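Long-range contacts in glucanase (Clostridium thermocellum, PDB 5GXX), which probably hydrolyses internal beta-1,4-glucosidic bonds of cellulose, acting as a family 9 endoglucanase of the cellulosome: residues A23-E28 with A38-E43; G46-A51 with A93-Y98; S124-E129 with W473-I478. The protein carries 1 engineered substitution. One frame throughout, in Å; residues are numbered along the deposited sequence.

Contact 1 (A23-E28 with A38-E43); sequences AGPLPE and ATMNDE
Met40 lays its thioether against the Gly24-Pro25 peptide, which is cis. From CB the chain leads through CG, without close partners across the contact, to SD, which rests 3.5 Å from both Gly24 C and Pro25 N. Beyond the sulfur, CE reaches the proline ring, 3.9 Å from Pro25 CB and 4.1 Å from Pro25 CD, and the two side chains cross at about a right angle. The bends at chi2 (-59°) and chi3 (-70°) fold the methionine back so that its sulfur and methyl, rather than its stem, do the touching. Gly24, with no side chain, presents bare backbone here. Its N donates to Ala38 O at 2.9 Å, a bent bond (132° at the hydrogen) with the donor tilted from the carbonyl plane. Both segments belong to the long loop between helix 7-20 and strand 56-57 of the family 9 catalytic domain, and a type I beta turn from Thr39 to Asp42 carries Met40. Water 1 lies between the two backbones, 2.7 Å from Gly24 O and 2.8 Å from Thr39 O, and can donate to either. Deeper in, Ala23 CB sits 4.0 Å from Thr39 OG1, a hydroxyl that is hydrogen-bonded to Tyr49 OH. Asp42 anchors the end of the turn through a salt bridge from OD1 to Arg134 NE.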
ATOM      1  N   ALA A  23     -29.860  -3.763  22.021  1.00 13.16           N
ATOM      2  CA  ALA A  23     -29.740  -3.124  20.718  1.00 13.69           C
ATOM      3  C   ALA A  23     -30.664  -1.913  20.666  1.00 14.01           C
ATOM      4  O   ALA A  23     -31.605  -1.797  21.458  1.00 14.68           O
ATOM      5  CB  ALA A  23     -30.055  -4.124  19.620  1.00 14.96           C
ATOM      6  N   GLY A  24     -30.362  -0.984  19.763  1.00 14.34           N
ATOM      7  CA  GLY A  24     -31.172   0.220  19.615  1.00 14.94           C
ATOM      8  C   GLY A  24     -32.587  -0.008  19.118  1.00 16.23           C
ATOM      9  O   GLY A  24     -32.856  -0.940  18.348  1.00 15.94           O
ATOM     10  N   PRO A  25     -33.514   0.884  19.497  1.00 16.43           N
ATOM     11  CA  PRO A  25     -33.258   2.019  20.378  1.00 16.08           C
ATOM     12  C   PRO A  25     -33.275   1.620  21.858  1.00 15.27           C
ATOM     13  O   PRO A  25     -34.090   0.799  22.278  1.00 15.84           O
ATOM     14  CB  PRO A  25     -34.398   2.983  20.039  1.00 16.87           C
ATOM     15  CG  PRO A  25     -35.536   2.056  19.688  1.00 16.78           C
ATOM     16  CD  PRO A  25     -34.888   0.885  18.967  1.00 17.22           C
ATOM     17  N   LEU A  26     -32.368   2.197  22.636  1.00 15.94           N
ATOM     18  CA  LEU A  26     -32.297   1.869  24.060  1.00 14.95           C
ATOM     19  C   LEU A  26     -33.522   2.457  24.769  1.00 16.48           C
ATOM     20  O   LEU A  26     -33.993   3.539  24.398  1.00 17.92           O
ATOM     21  CB  LEU A  26     -31.013   2.416  24.696  1.00 16.82           C
ATOM     22  CG  LEU A  26     -29.672   1.889  24.186  1.00 15.64           C
ATOM     23  CD1 LEU A  26     -28.516   2.402  25.019  1.00 19.63           C
ATOM     24  CD2 LEU A  26     -29.592   0.382  24.108  1.00 15.99           C
ATOM     25  N   PRO A  27     -34.026   1.772  25.806  1.00 16.14           N
ATOM     26  CA  PRO A  27     -35.118   2.331  26.587  1.00 16.68           C
ATOM     27  C   PRO A  27     -34.595   3.464  27.455  1.00 16.90           C
ATOM     28  O   PRO A  27     -33.390   3.524  27.735  1.00 16.66           O
ATOM     29  CB  PRO A  27     -35.570   1.152  27.459  1.00 17.35           C
ATOM     30  CG  PRO A  27     -34.364   0.315  27.623  1.00 17.42           C
ATOM     31  CD  PRO A  27     -33.515   0.517  26.389  1.00 15.63           C
ATOM     32  N   GLU A  28     -35.496   4.360  27.859  1.00 17.56           N
ATOM     33  CA  GLU A  28     -35.130   5.534  28.648  1.00 18.06           C
ATOM     34  C   GLU A  28     -34.390   5.121  29.911  1.00 15.81           C
ATOM     35  O   GLU A  28     -33.542   5.864  30.411  1.00 17.34           O
ATOM     36  CB  GLU A  28     -36.356   6.401  29.007  1.00 18.69           C
ATOM     37  CG  GLU A  28     -37.506   5.664  29.731  1.00 24.23           C
ATOM     38  CD  GLU A  28     -37.423   5.614  31.273  1.00 28.89           C
ATOM     39  OE1 GLU A  28     -36.576   6.293  31.909  1.00 31.56           O
ATOM     40  OE2 GLU A  28     -38.222   4.868  31.885  1.00 28.71           O
ATOM     41  N   ALA A  38     -27.854   1.719  18.867  1.00 15.36           N
ATOM     42  CA  ALA A  38     -26.972   1.017  17.940  1.00 14.68           C
ATOM     43  C   ALA A  38     -27.824   0.161  17.014  1.00 14.42           C
ATOM     44  O   ALA A  38     -28.958  -0.184  17.337  1.00 15.41           O
ATOM     45  CB  ALA A  38     -25.957   0.149  18.705  1.00 14.42           C
ATOM     46  N   THR A  39     -27.249  -0.162  15.860  1.00 16.84           N
ATOM     47  CA  THR A  39     -27.871  -0.983  14.828  1.00 16.44           C
ATOM     48  C   THR A  39     -29.294  -0.536  14.500  1.00 16.34           C
ATOM     49  O   THR A  39     -30.198  -1.350  14.346  1.00 16.65           O
ATOM     50  CB  THR A  39     -27.668  -2.509  15.062  1.00 17.54           C
ATOM     51  OG1 THR A  39     -28.358  -2.952  16.240  1.00 17.41           O
ATOM     52  CG2 THR A  39     -26.181  -2.810  15.279  1.00 15.66           C
ATOM     53  N   MET A  40     -29.456   0.782  14.368  1.00 16.55           N
ATOM     54  CA  MET A  40     -30.754   1.395  14.131  1.00 17.60           C
ATOM     55  C   MET A  40     -31.318   1.105  12.736  1.00 17.47           C
ATOM     56  O   MET A  40     -32.488   1.369  12.491  1.00 18.20           O
ATOM     57  CB  MET A  40     -30.714   2.908  14.396  1.00 18.16           C
ATOM     58  CG  MET A  40     -30.580   3.251  15.881  1.00 19.10           C
ATOM     59  SD  MET A  40     -31.894   2.641  16.951  1.00 19.11           S
ATOM     60  CE  MET A  40     -33.258   3.680  16.427  1.00 22.47           C
ATOM     61  N   ASN A  41     -30.487   0.579  11.840  1.00 17.51           N
ATOM     62  CA  ASN A  41     -30.953   0.154  10.519  1.00 18.86           C
ATOM     63  C   ASN A  41     -31.418  -1.304  10.463  1.00 18.82           C
ATOM     64  O   ASN A  41     -31.816  -1.809   9.411  1.00 20.44           O
ATOM     65  CB  ASN A  41     -29.876   0.433   9.462  1.00 18.65           C
ATOM     66  CG  ASN A  41     -29.631   1.920   9.249  1.00 22.52           C
ATOM     67  OD1 ASN A  41     -30.517   2.750   9.464  1.00 26.28           O
ATOM     68  ND2 ASN A  41     -28.430   2.259   8.798  1.00 23.91           N
ATOM     69  N   ASP A  42     -31.398  -1.993  11.602  1.00 17.41           N
ATOM     70  CA  ASP A  42     -31.823  -3.381  11.621  1.00 17.37           C
ATOM     71  C   ASP A  42     -33.284  -3.547  11.206  1.00 17.61           C
ATOM     72  O   ASP A  42     -34.129  -2.679  11.455  1.00 19.28           O
ATOM     73  CB  ASP A  42     -31.618  -3.987  13.011  1.00 15.88           C
ATOM     74  CG  ASP A  42     -30.170  -4.324  13.289  1.00 17.12           C
ATOM     75  OD1 ASP A  42     -29.303  -4.163  12.403  1.00 18.15           O
ATOM     76  OD2 ASP A  42     -29.908  -4.759  14.436  1.00 16.68           O
ATOM     77  N   GLU A  43     -33.580  -4.677  10.573  1.00 17.04           N
ATOM     78  CA  GLU A  43     -34.938  -4.967  10.111  1.00 18.65           C
ATOM     79  C   GLU A  43     -35.956  -5.045  11.250  1.00 17.62           C
ATOM     80  O   GLU A  43     -37.103  -4.626  11.105  1.00 18.33           O
ATOM     81  CB  GLU A  43     -34.942  -6.265   9.304  1.00 17.69           C
ATOM     82  CG  GLU A  43     -36.322  -6.707   8.790  1.00 19.88           C
ATOM     83  CD  GLU A  43     -36.864  -5.799   7.693  1.00 25.85           C
ATOM     84  OE1 GLU A  43     -36.075  -5.031   7.101  1.00 24.99           O
ATOM     85  OE2 GLU A  43     -38.085  -5.840   7.423  1.00 28.27           O
TER
HETATM   86  O   HOH W   1     -31.311  -2.461  16.707  1.00 14.88           O

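Contact 2 (G46-A51 with A93-Y98); sequences GGWYDA and AFALDY
Phe94 and Tyr98, one helical turn apart, both swing CG opposite their own backbone N (chi1 -172° and 166°), and this aims both rings from helix 85-101 at the backbone of Gly46 and Gly47. The contact thus seats a loop of the family 9 catalytic domain, whose fold is an (alpha/alpha)6 barrel, against the side of a helix. The two glycines run with positive phi and bring bare backbone up to the aromatic groups. Gly47 O meets the edge of the Phe94 ring, in its plane, with CE2 3.3 Å from that oxygen. Tyr98 CB, in turn, packs 3.5 Å from Gly47 CA, while Tyr98 CD2 approaches Gly46 O to 3.6 Å; the carbonyl oxygen itself is hydrogen-bonded to Lys56 NZ, and the Tyr98 hydroxyl to Asn58 OD1. Next along the loop, Trp48 lays its indole over the methyl of Ala95. This CH-pi contact puts Ala95 CB 3.5 Å from the centroid of the six-membered ring of Trp48, only 14° off the normal, with a slight shift toward the rim. Met61 and Leu68 of helix 58-75 also touch the Trp48 side chain, so helices 85-101 and 58-75 both contribute to its packing. Polar bridging falls to water 2, which donates to Phe94 O at 2.6 Å and accepts from Gly47 N at 3.3 Å. The helical bond from Tyr98 N to that same Phe94 O is weak, at 3.5 Å; the carbonyl thus has two donors, the water at the shorter distance. The water oxygen also lies over the centre of the Phe94 ring, 3.6 Å above its plane.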
ATOM      1  N   GLY A  46     -34.456  -3.288  18.566  1.00 16.22           N
ATOM      2  CA  GLY A  46     -34.383  -3.750  19.955  1.00 15.90           C
ATOM      3  C   GLY A  46     -33.860  -5.162  20.118  1.00 15.44           C
ATOM      4  O   GLY A  46     -33.153  -5.675  19.247  1.00 15.84           O
ATOM      5  N   GLY A  47     -34.248  -5.795  21.223  1.00 14.17           N
ATOM      6  CA  GLY A  47     -33.750  -7.130  21.544  1.00 15.00           C
ATOM      7  C   GLY A  47     -32.303  -7.071  22.006  1.00 13.47           C
ATOM      8  O   GLY A  47     -31.753  -5.987  22.227  1.00 15.26           O
ATOM      9  N   TRP A  48     -31.688  -8.240  22.164  1.00 11.95           N
ATOM     10  CA  TRP A  48     -30.332  -8.312  22.705  1.00 12.14           C
ATOM     11  C   TRP A  48     -29.323  -8.787  21.678  1.00 11.82           C
ATOM     12  O   TRP A  48     -29.621  -9.741  20.953  1.00 12.11           O
ATOM     13  CB  TRP A  48     -30.226  -9.304  23.863  1.00 10.77           C
ATOM     14  CG  TRP A  48     -31.029  -8.959  25.090  1.00 12.78           C
ATOM     15  CD1 TRP A  48     -31.156  -7.723  25.692  1.00 10.93           C
ATOM     16  CD2 TRP A  48     -31.816  -9.867  25.868  1.00 12.08           C
ATOM     17  NE1 TRP A  48     -31.965  -7.821  26.810  1.00 12.75           N
ATOM     18  CE2 TRP A  48     -32.397  -9.121  26.923  1.00 10.46           C
ATOM     19  CE3 TRP A  48     -32.090 -11.243  25.782  1.00 12.18           C
ATOM     20  CZ2 TRP A  48     -33.215  -9.708  27.885  1.00 14.32           C
ATOM     21  CZ3 TRP A  48     -32.917 -11.819  26.732  1.00 11.00           C
ATOM     22  CH2 TRP A  48     -33.471 -11.050  27.773  1.00 12.34           C
ATOM     23  N   TYR A  49     -28.129  -8.189  21.694  1.00 11.73           N
ATOM     24  CA  TYR A  49     -26.975  -8.829  21.050  1.00 11.32           C
ATOM     25  C   TYR A  49     -26.687 -10.109  21.815  1.00 11.26           C
ATOM     26  O   TYR A  49     -26.854 -10.174  23.048  1.00 12.52           O
ATOM     27  CB  TYR A  49     -25.748  -7.915  21.038  1.00 13.50           C
ATOM     28  CG  TYR A  49     -26.061  -6.597  20.387  1.00 14.51           C
ATOM     29  CD1 TYR A  49     -26.588  -6.564  19.099  1.00 12.59           C
ATOM     30  CD2 TYR A  49     -25.848  -5.394  21.056  1.00 13.69           C
ATOM     31  CE1 TYR A  49     -26.896  -5.368  18.486  1.00 12.11           C
ATOM     32  CE2 TYR A  49     -26.135  -4.183  20.446  1.00 12.90           C
ATOM     33  CZ  TYR A  49     -26.656  -4.180  19.161  1.00 15.63           C
ATOM     34  OH  TYR A  49     -26.995  -2.973  18.596  1.00 15.97           O
ATOM     35  N   ASP A  50     -26.252 -11.147  21.112  1.00 11.55           N
ATOM     36  CA  ASP A  50     -26.186 -12.450  21.764  1.00 10.71           C
ATOM     37  C   ASP A  50     -25.110 -12.574  22.844  1.00 11.90           C
ATOM     38  O   ASP A  50     -25.381 -13.025  23.971  1.00 11.35           O
ATOM     39  CB  ASP A  50     -25.973 -13.547  20.717  1.00 10.66           C
ATOM     40  CG  ASP A  50     -25.895 -14.915  21.351  1.00 11.00           C
ATOM     41  OD1 ASP A  50     -26.914 -15.372  21.922  1.00 12.64           O
ATOM     42  OD2 ASP A  50     -24.795 -15.518  21.289  1.00 13.22           O
ATOM     43  N   ALA A  51     -23.905 -12.146  22.505  1.00 11.86           N
ATOM     44  CA  ALA A  51     -22.752 -12.470  23.328  1.00 10.72           C
ATOM     45  C   ALA A  51     -21.851 -11.240  23.315  1.00 11.04           C
ATOM     46  O   ALA A  51     -22.349 -10.143  23.578  1.00 11.36           O
ATOM     47  CB  ALA A  51     -22.044 -13.741  22.851  1.00 10.65           C
ATOM     48  N   ALA A  93     -39.151  -7.524  29.424  1.00 14.94           N
ATOM     49  CA  ALA A  93     -40.131  -6.979  28.477  1.00 16.56           C
ATOM     50  C   ALA A  93     -39.450  -6.504  27.208  1.00 17.11           C
ATOM     51  O   ALA A  93     -40.005  -6.601  26.119  1.00 18.06           O
ATOM     52  CB  ALA A  93     -40.937  -5.835  29.104  1.00 16.97           C
ATOM     53  N   PHE A  94     -38.252  -5.956  27.362  1.00 16.88           N
ATOM     54  CA  PHE A  94     -37.487  -5.442  26.235  1.00 16.20           C
ATOM     55  C   PHE A  94     -37.238  -6.551  25.210  1.00 16.62           C
ATOM     56  O   PHE A  94     -37.372  -6.338  24.002  1.00 16.96           O
ATOM     57  CB  PHE A  94     -36.178  -4.819  26.750  1.00 15.83           C
ATOM     58  CG  PHE A  94     -35.408  -4.085  25.699  1.00 17.38           C
ATOM     59  CD1 PHE A  94     -35.667  -2.739  25.471  1.00 18.61           C
ATOM     60  CD2 PHE A  94     -34.425  -4.722  24.958  1.00 19.17           C
ATOM     61  CE1 PHE A  94     -34.987  -2.032  24.490  1.00 21.65           C
ATOM     62  CE2 PHE A  94     -33.739  -4.013  23.978  1.00 18.65           C
ATOM     63  CZ  PHE A  94     -34.013  -2.675  23.745  1.00 18.68           C
ATOM     64  N   ALA A  95     -36.870  -7.738  25.681  1.00 15.68           N
ATOM     65  CA  ALA A  95     -36.634  -8.862  24.790  1.00 15.37           C
ATOM     66  C   ALA A  95     -37.942  -9.381  24.192  1.00 15.49           C
ATOM     67  O   ALA A  95     -38.009  -9.654  22.998  1.00 15.73           O
ATOM     68  CB  ALA A  95     -35.891  -9.986  25.519  1.00 14.17           C
ATOM     69  N   LEU A  96     -38.973  -9.526  25.021  1.00 15.80           N
ATOM     70  CA  LEU A  96     -40.272  -9.983  24.546  1.00 14.65           C
ATOM     71  C   LEU A  96     -40.830  -9.041  23.476  1.00 16.07           C
ATOM     72  O   LEU A  96     -41.411  -9.525  22.502  1.00 16.77           O
ATOM     73  CB  LEU A  96     -41.280 -10.154  25.689  1.00 15.04           C
ATOM     74  CG  LEU A  96     -40.856 -11.253  26.675  1.00 14.36           C
ATOM     75  CD1 LEU A  96     -41.865 -11.377  27.803  1.00 16.03           C
ATOM     76  CD2 LEU A  96     -40.603 -12.608  26.034  1.00 16.49           C
ATOM     77  N   ASP A  97     -40.645  -7.729  23.624  1.00 15.45           N
ATOM     78  CA  ASP A  97     -41.132  -6.784  22.617  1.00 16.19           C
ATOM     79  C   ASP A  97     -40.509  -7.077  21.255  1.00 17.07           C
ATOM     80  O   ASP A  97     -41.180  -7.011  20.227  1.00 17.99           O
ATOM     81  CB  ASP A  97     -40.883  -5.334  23.035  1.00 15.30           C
ATOM     82  CG  ASP A  97     -41.820  -4.889  24.141  1.00 18.51           C
ATOM     83  OD1 ASP A  97     -42.807  -5.598  24.420  1.00 20.46           O
ATOM     84  OD2 ASP A  97     -41.576  -3.826  24.746  1.00 20.84           O
ATOM     85  N   TYR A  98     -39.215  -7.381  21.252  1.00 16.70           N
ATOM     86  CA  TYR A  98     -38.500  -7.794  20.052  1.00 15.48           C
ATOM     87  C   TYR A  98     -39.081  -9.073  19.451  1.00 15.70           C
ATOM     88  O   TYR A  98     -39.291  -9.101  18.239  1.00 15.99           O
ATOM     89  CB  TYR A  98     -36.980  -7.885  20.294  1.00 14.76           C
ATOM     90  CG  TYR A  98     -36.219  -8.610  19.201  1.00 15.63           C
ATOM     91  CD1 TYR A  98     -36.027  -9.987  19.263  1.00 12.92           C
ATOM     92  CD2 TYR A  98     -35.695  -7.933  18.103  1.00 16.32           C
ATOM     93  CE1 TYR A  98     -35.326 -10.665  18.280  1.00 14.86           C
ATOM     94  CE2 TYR A  98     -34.998  -8.600  17.110  1.00 17.33           C
ATOM     95  CZ  TYR A  98     -34.826  -9.965  17.198  1.00 15.06           C
ATOM     96  OH  TYR A  98     -34.142 -10.661  16.225  1.00 17.90           O
TER
HETATM   97  O   HOH W   2     -37.075  -4.455  22.228  1.00 20.99           O

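Contact 3 (S124-E129 with W473-I478); sequences SAEVIE and WPARLI
Ala475 is pressed into the turn at Ser124-Val127, and here the packing is tight: its carbonyl O stands only 3.1 Å from Glu126 CB, and its CB meets Ser124 CB at 3.5 Å. The turn is held by the backbone bond from Val127 N to Ser124 O. Glu126 bends sharply at chi2 (79°), which folds its carboxylate back beside the loop, OE1 lying 3.8 Å from Ala475 CB. Water 3 bridges the Glu126 side chain to the Ala475 backbone, donating to OE1 at 2.6 Å and accepting from Ala475 N at 2.9 Å. The other oxygen, OE2, is engaged by a salt bridge to Arg35 and a hydrogen bond from Gly36 N, so both carboxylate oxygens have polar partners. This is a junction between modules: segment 124-129 belongs to the family 9 catalytic part and segment 473-478 to the cellulose-binding part, an arrangement consistent with other family 9 cellulases that carry a fused family 3 module. Toward Leu477 and Arg476, both partly exposed, the fit relaxes. Val127 CG1 only brushes Leu477 CD2 at 3.8 Å, the two side chains meeting at a slant. The Arg476 side chain sets out away from segment 124-129; its NH1 donates to Pro474 O at 3.0 Å, with the oxygen in the guanidinium plane, and also forms a salt bridge with Glu446.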
ATOM      1  N   SER A 124     -17.146  -1.462  18.607  1.00 12.19           N
ATOM      2  CA  SER A 124     -18.304  -1.149  19.435  1.00 12.74           C
ATOM      3  C   SER A 124     -19.606  -1.132  18.638  1.00 13.49           C
ATOM      4  O   SER A 124     -19.639  -0.707  17.472  1.00 14.36           O
ATOM      5  CB  SER A 124     -18.086   0.196  20.140  1.00 12.57           C
ATOM      6  OG  SER A 124     -16.979   0.099  21.032  1.00 13.46           O
ATOM      7  N   ALA A 125     -20.674  -1.584  19.290  1.00 13.19           N
ATOM      8  CA  ALA A 125     -22.005  -1.669  18.702  1.00 12.16           C
ATOM      9  C   ALA A 125     -22.414  -0.414  17.929  1.00 13.13           C
ATOM     10  O   ALA A 125     -22.933  -0.498  16.818  1.00 14.35           O
ATOM     11  CB  ALA A 125     -23.045  -1.953  19.804  1.00 11.93           C
ATOM     12  N   GLU A 126     -22.168   0.749  18.525  1.00 12.91           N
ATOM     13  CA  GLU A 126     -22.700   2.002  18.000  1.00 13.74           C
ATOM     14  C   GLU A 126     -22.085   2.435  16.668  1.00 13.53           C
ATOM     15  O   GLU A 126     -22.637   3.315  15.993  1.00 15.16           O
ATOM     16  CB  GLU A 126     -22.514   3.119  19.022  1.00 14.07           C
ATOM     17  CG  GLU A 126     -23.299   2.984  20.331  1.00 14.84           C
ATOM     18  CD  GLU A 126     -22.679   2.023  21.336  1.00 13.81           C
ATOM     19  OE1 GLU A 126     -21.542   1.524  21.134  1.00 12.86           O
ATOM     20  OE2 GLU A 126     -23.380   1.748  22.349  1.00 14.48           O
ATOM     21  N   VAL A 127     -20.952   1.845  16.303  1.00 14.15           N
ATOM     22  CA  VAL A 127     -20.282   2.234  15.057  1.00 14.34           C
ATOM     23  C   VAL A 127     -20.259   1.122  14.006  1.00 15.24           C
ATOM     24  O   VAL A 127     -19.704   1.320  12.925  1.00 15.53           O
ATOM     25  CB  VAL A 127     -18.852   2.790  15.315  1.00 14.65           C
ATOM     26  CG1 VAL A 127     -18.940   4.076  16.156  1.00 15.44           C
ATOM     27  CG2 VAL A 127     -17.976   1.745  15.980  1.00 15.25           C
ATOM     28  N   ILE A 128     -20.888  -0.022  14.270  1.00 15.63           N
ATOM     29  CA  ILE A 128     -20.794  -1.172  13.347  1.00 16.58           C
ATOM     30  C   ILE A 128     -21.371  -0.910  11.947  1.00 17.18           C
ATOM     31  O   ILE A 128     -20.923  -1.518  10.968  1.00 16.67           O
ATOM     32  CB  ILE A 128     -21.376  -2.485  13.954  1.00 17.45           C
ATOM     33  CG1 ILE A 128     -20.883  -3.711  13.169  1.00 15.86           C
ATOM     34  CG2 ILE A 128     -22.892  -2.436  13.991  1.00 17.49           C
ATOM     35  CD1 ILE A 128     -21.168  -5.037  13.863  1.00 17.32           C
ATOM     36  N   GLU A 129     -22.350  -0.016  11.835  1.00 17.22           N
ATOM     37  CA  GLU A 129     -22.941   0.286  10.532  1.00 17.55           C
ATOM     38  C   GLU A 129     -21.993   1.034   9.596  1.00 18.53           C
ATOM     39  O   GLU A 129     -22.223   1.044   8.387  1.00 20.06           O
ATOM     40  CB  GLU A 129     -24.267   1.033  10.694  1.00 17.30           C
ATOM     41  CG  GLU A 129     -25.322   0.180  11.388  1.00 18.41           C
ATOM     42  CD  GLU A 129     -26.623   0.919  11.649  1.00 18.26           C
ATOM     43  OE1 GLU A 129     -26.609   2.164  11.775  1.00 22.97           O
ATOM     44  OE2 GLU A 129     -27.661   0.242  11.770  1.00 19.70           O
ATOM     45  N   TRP A 473     -17.807   6.433  25.354  1.00 15.48           N
ATOM     46  CA  TRP A 473     -18.806   6.689  26.406  1.00 15.01           C
ATOM     47  C   TRP A 473     -20.008   7.491  25.910  1.00 16.05           C
ATOM     48  O   TRP A 473     -20.216   8.626  26.346  1.00 17.42           O
ATOM     49  CB  TRP A 473     -18.172   7.420  27.600  1.00 16.52           C
ATOM     50  CG  TRP A 473     -17.269   6.570  28.403  1.00 15.91           C
ATOM     51  CD1 TRP A 473     -17.606   5.824  29.493  1.00 18.19           C
ATOM     52  CD2 TRP A 473     -15.868   6.376  28.195  1.00 16.47           C
ATOM     53  NE1 TRP A 473     -16.496   5.178  29.981  1.00 19.23           N
ATOM     54  CE2 TRP A 473     -15.414   5.497  29.202  1.00 15.85           C
ATOM     55  CE3 TRP A 473     -14.954   6.865  27.250  1.00 16.87           C
ATOM     56  CZ2 TRP A 473     -14.087   5.086  29.287  1.00 17.42           C
ATOM     57  CZ3 TRP A 473     -13.629   6.466  27.342  1.00 18.35           C
ATOM     58  CH2 TRP A 473     -13.208   5.583  28.360  1.00 16.66           C
ATOM     59  N   PRO A 474     -20.802   6.932  24.981  1.00 15.19           N
ATOM     60  CA  PRO A 474     -20.607   5.684  24.253  1.00 15.22           C
ATOM     61  C   PRO A 474     -19.839   5.947  22.960  1.00 15.35           C
ATOM     62  O   PRO A 474     -19.731   7.100  22.516  1.00 16.45           O
ATOM     63  CB  PRO A 474     -22.038   5.278  23.898  1.00 15.19           C
ATOM     64  CG  PRO A 474     -22.752   6.612  23.682  1.00 14.25           C
ATOM     65  CD  PRO A 474     -22.068   7.590  24.609  1.00 15.77           C
ATOM     66  N   ALA A 475     -19.348   4.888  22.324  1.00 14.16           N
ATOM     67  CA  ALA A 475     -18.819   5.055  20.970  1.00 14.26           C
ATOM     68  C   ALA A 475     -19.840   5.812  20.123  1.00 13.91           C
ATOM     69  O   ALA A 475     -21.039   5.574  20.247  1.00 14.21           O
ATOM     70  CB  ALA A 475     -18.515   3.685  20.347  1.00 13.71           C
ATOM     71  N   ARG A 476     -19.397   6.759  19.290  1.00 13.25           N
ATOM     72  CA  ARG A 476     -20.354   7.604  18.582  1.00 14.08           C
ATOM     73  C   ARG A 476     -19.676   8.287  17.413  1.00 14.39           C
ATOM     74  O   ARG A 476     -18.456   8.238  17.283  1.00 15.47           O
ATOM     75  CB  ARG A 476     -20.984   8.648  19.523  1.00 14.64           C
ATOM     76  CG  ARG A 476     -19.999   9.620  20.138  1.00 13.39           C
ATOM     77  CD  ARG A 476     -20.628  10.447  21.279  1.00 13.14           C
ATOM     78  NE  ARG A 476     -19.679  11.390  21.869  1.00 18.05           N
ATOM     79  CZ  ARG A 476     -18.726  11.064  22.738  1.00 16.28           C
ATOM     80  NH1 ARG A 476     -18.574   9.811  23.163  1.00 15.84           N
ATOM     81  NH2 ARG A 476     -17.924  12.007  23.207  1.00 18.19           N
ATOM     82  N   LEU A 477     -20.507   8.937  16.611  1.00 14.34           N
ATOM     83  CA  LEU A 477     -20.112   9.599  15.374  1.00 15.75           C
ATOM     84  C   LEU A 477     -20.469  11.074  15.490  1.00 15.57           C
ATOM     85  O   LEU A 477     -21.586  11.430  15.898  1.00 16.79           O
ATOM     86  CB  LEU A 477     -20.888   8.974  14.212  1.00 16.52           C
ATOM     87  CG  LEU A 477     -20.679   7.459  14.099  1.00 18.38           C
ATOM     88  CD1 LEU A 477     -21.671   6.858  13.122  1.00 23.18           C
ATOM     89  CD2 LEU A 477     -19.249   7.045  13.741  1.00 17.60           C
ATOM     90  N   ILE A 478     -19.501  11.932  15.160  1.00 15.88           N
ATOM     91  CA  ILE A 478     -19.725  13.373  15.069  1.00 15.16           C
ATOM     92  C   ILE A 478     -19.469  13.828  13.634  1.00 14.65           C
ATOM     93  O   ILE A 478     -18.368  13.651  13.092  1.00 15.34           O
ATOM     94  CB  ILE A 478     -18.838  14.186  16.048  1.00 15.15           C
ATOM     95  CG1 ILE A 478     -19.152  13.818  17.506  1.00 14.67           C
ATOM     96  CG2 ILE A 478     -19.046  15.676  15.827  1.00 15.15           C
ATOM     97  CD1 ILE A 478     -18.188  14.385  18.562  1.00 18.38           C
TER
HETATM   98  O   HOH W   3     -19.956   2.154  23.137  1.00 13.36           O

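After helix 7-20 the chain enters a long loop, where contact 1 closes a short excursion of nine residues between its segments. The same loop then runs to 46-51, where contact 2 fastens it to helix 85-101. Contact 3 opens later and spans 343 residues, joining the catalytic part to the cellulose-binding part. The three follow in series, neither nested nor crossed, but they touch in space. Gly24 O and Gly46 N, 2.8 Å apart and probably hydrogen-bonded, link contacts 1 and 2. Glu129 OE2 and Asn41 N, also 2.8 Å apart, tie contact 1 to contact 3, and Tyr49 packs on Ala125, joining contact 2 to contact 3.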